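Local structure of ABC transporter, substrate binding protein (Polyamine) (Agrobacterium tumefaciens, 4EUO) at residues A[200-205]-A[259-263]. The protein binds gamma-aminobutyric acid (GABA) selectively in the periplasm and probably delivers it to an ABC transporter for uptake. Sequence-based numbering, arbitrary orientation.
Sequences WNGRMT and ATGYA. With ABU (gamma-amino-butanoic acid), chain E.
Tyr-262 and Arg-203 meet on the carboxylate of the bound gamma-amino-butanoic acid. Tyr-262 OH donates to ABU O at 2.6 Å, and the same oxygen accepts Arg-203 NE at 2.9 Å. The carboxylate lies at the guanidinium edge, near its plane, and the second prong, Arg-203 NH2, reaches ABU OXT at 2.8 Å in a nearly straight bond; NH2 also donates to Gly-9 O. Trp-200 lays one indole face against the ligand, ABU CB standing 3.3 Å from the ring plane over its centre.

In the second shell, Asn-201 OD1 lies at the tyrosine ring edge, 3.2 Å from Tyr-262 CE1, the side chains passing in opposite directions with planes 88° apart. Asn-201 CG sits between its own backbone N and carbonyl carbon (chi1 73°), which carries ND2 to Gly-261 O at 2.9 Å. That bond is bent (136°), its donor above the carbonyl plane; with OD1 accepting from Ser-102 N, it limits the amide's rotation. Having no side chain, Gly-202 takes the ring against its backbone, CA 3.4 Å from Tyr-262 CZ.

Further out, Gly-261, with positive phi, leaves helical geometry within an ST turn, Tyr-262 N to Thr-260 OG1 (3.0 Å); that hydroxyl also bonds Met-256 O, and Phe-99 stacks on the tyrosine ring.

Two donors on one carboxylate oxygen and a third on the other probably stabilise the ligand's negative charge.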
loop_
_atom_site.group_PDB
_atom_site.type_symbol
_atom_site.label_atom_id
_atom_site.label_comp_id
_atom_site.label_asym_id
_atom_site.label_seq_id
_atom_site.Cartn_x
_atom_site.Cartn_y
_atom_site.Cartn_z
ATOM N N TRP A 200 -2.068 -7.073 -0.327
ATOM C CA TRP A 200 -1.709 -6.191 0.772
ATOM C C TRP A 200 -1.988 -6.936 2.067
ATOM O O TRP A 200 -3.097 -7.465 2.247
ATOM C CB TRP A 200 -2.531 -4.904 0.702
ATOM C CG TRP A 200 -2.249 -4.014 -0.461
ATOM C CD1 TRP A 200 -1.035 -3.747 -1.016
ATOM C CD2 TRP A 200 -3.193 -3.171 -1.132
ATOM N NE1 TRP A 200 -1.162 -2.797 -2.021
ATOM C CE2 TRP A 200 -2.479 -2.416 -2.097
ATOM C CE3 TRP A 200 -4.577 -2.974 -1.010
ATOM C CZ2 TRP A 200 -3.109 -1.497 -2.949
ATOM C CZ3 TRP A 200 -5.192 -2.020 -1.811
ATOM C CH2 TRP A 200 -4.465 -1.314 -2.787
ATOM N N ASN A 201 -1.016 -6.957 3.007
ATOM C CA ASN A 201 -1.181 -7.811 4.179
ATOM C C ASN A 201 -2.409 -7.498 5.014
ATOM O O ASN A 201 -3.082 -8.416 5.509
ATOM C CB ASN A 201 0.092 -7.829 5.022
ATOM C CG ASN A 201 0.329 -6.547 5.788
ATOM O OD1 ASN A 201 0.820 -5.543 5.236
ATOM N ND2 ASN A 201 -0.065 -6.539 7.064
ATOM N N GLY A 202 -2.706 -6.227 5.178
ATOM C CA GLY A 202 -3.816 -5.808 6.009
ATOM C C GLY A 202 -5.152 -6.242 5.443
ATOM O O GLY A 202 -6.116 -6.419 6.202
ATOM N N ARG A 203 -5.239 -6.484 4.132
ATOM C CA ARG A 203 -6.500 -6.964 3.560
ATOM C C ARG A 203 -6.782 -8.394 4.019
ATOM O O ARG A 203 -7.956 -8.763 4.158
ATOM C CB ARG A 203 -6.448 -6.880 2.050
ATOM C CG ARG A 203 -6.376 -5.444 1.546
ATOM C CD ARG A 203 -7.732 -4.748 1.682
ATOM N NE ARG A 203 -7.596 -3.306 1.449
ATOM C CZ ARG A 203 -8.621 -2.494 1.219
ATOM N NH1 ARG A 203 -9.852 -2.978 1.137
ATOM N NH2 ARG A 203 -8.416 -1.202 0.985
ATOM N N MET A 204 -5.726 -9.177 4.298
ATOM C CA MET A 204 -5.896 -10.531 4.833
ATOM C C MET A 204 -6.263 -10.444 6.318
ATOM O O MET A 204 -7.164 -11.174 6.755
ATOM C CB MET A 204 -4.622 -11.351 4.632
ATOM C CG MET A 204 -4.235 -11.541 3.165
ATOM S SD MET A 204 -5.509 -12.327 2.134
ATOM C CE MET A 204 -6.325 -10.860 1.349
ATOM N N THR A 205 -5.649 -9.519 7.075
ATOM C CA THR A 205 -6.036 -9.293 8.468
ATOM C C THR A 205 -7.530 -8.954 8.510
ATOM O O THR A 205 -8.264 -9.499 9.354
ATOM C CB THR A 205 -5.240 -8.130 9.049
ATOM O OG1 THR A 205 -3.870 -8.537 9.074
ATOM C CG2 THR A 205 -5.688 -7.755 10.459
ATOM N N ALA A 259 -5.937 -1.446 14.251
ATOM C CA ALA A 259 -7.169 -1.673 13.487
ATOM C C ALA A 259 -6.938 -2.318 12.136
ATOM O O ALA A 259 -7.897 -2.822 11.556
ATOM C CB ALA A 259 -7.898 -0.363 13.293
ATOM N N THR A 260 -5.700 -2.264 11.592
ATOM C CA THR A 260 -5.492 -2.765 10.228
ATOM C C THR A 260 -4.549 -3.935 10.060
ATOM O O THR A 260 -4.651 -4.636 9.062
ATOM C CB THR A 260 -4.908 -1.664 9.328
ATOM O OG1 THR A 260 -3.658 -1.227 9.872
ATOM C CG2 THR A 260 -5.848 -0.497 9.126
ATOM N N GLY A 261 -3.559 -4.064 10.933
ATOM C CA GLY A 261 -2.480 -5.023 10.726
ATOM C C GLY A 261 -1.314 -4.420 9.940
ATOM O O GLY A 261 -0.368 -5.126 9.619
ATOM N N TYR A 262 -1.351 -3.109 9.671
ATOM C CA TYR A 262 -0.235 -2.406 9.023
ATOM C C TYR A 262 0.660 -1.854 10.126
ATOM O O TYR A 262 0.209 -1.715 11.268
ATOM C CB TYR A 262 -0.738 -1.266 8.111
ATOM C CG TYR A 262 -1.432 -1.804 6.878
ATOM C CD1 TYR A 262 -0.825 -2.766 6.085
ATOM C CD2 TYR A 262 -2.729 -1.400 6.545
ATOM C CE1 TYR A 262 -1.459 -3.280 4.961
ATOM C CE2 TYR A 262 -3.380 -1.918 5.430
ATOM C CZ TYR A 262 -2.745 -2.878 4.663
ATOM O OH TYR A 262 -3.389 -3.489 3.630
ATOM N N ALA A 263 1.925 -1.575 9.812
ATOM C CA ALA A 263 2.843 -1.046 10.812
ATOM C C ALA A 263 2.776 0.466 10.860
ATOM O O ALA A 263 2.598 1.143 9.835
ATOM C CB ALA A 263 4.265 -1.507 10.522
HETATM N N ABU E . -1.218 1.099 -1.097
HETATM C CD ABU E . -1.571 0.160 -0.025
HETATM C CB ABU E . -3.055 0.155 0.247
HETATM C CG ABU E . -3.353 -0.790 1.360
HETATM C C ABU E . -4.820 -1.007 1.662
HETATM O O ABU E . -5.149 -2.084 2.371
HETATM O OXT ABU E . -5.772 -0.262 1.155
HETATM O O HOH W 1 -7.155 -3.989 7.620
#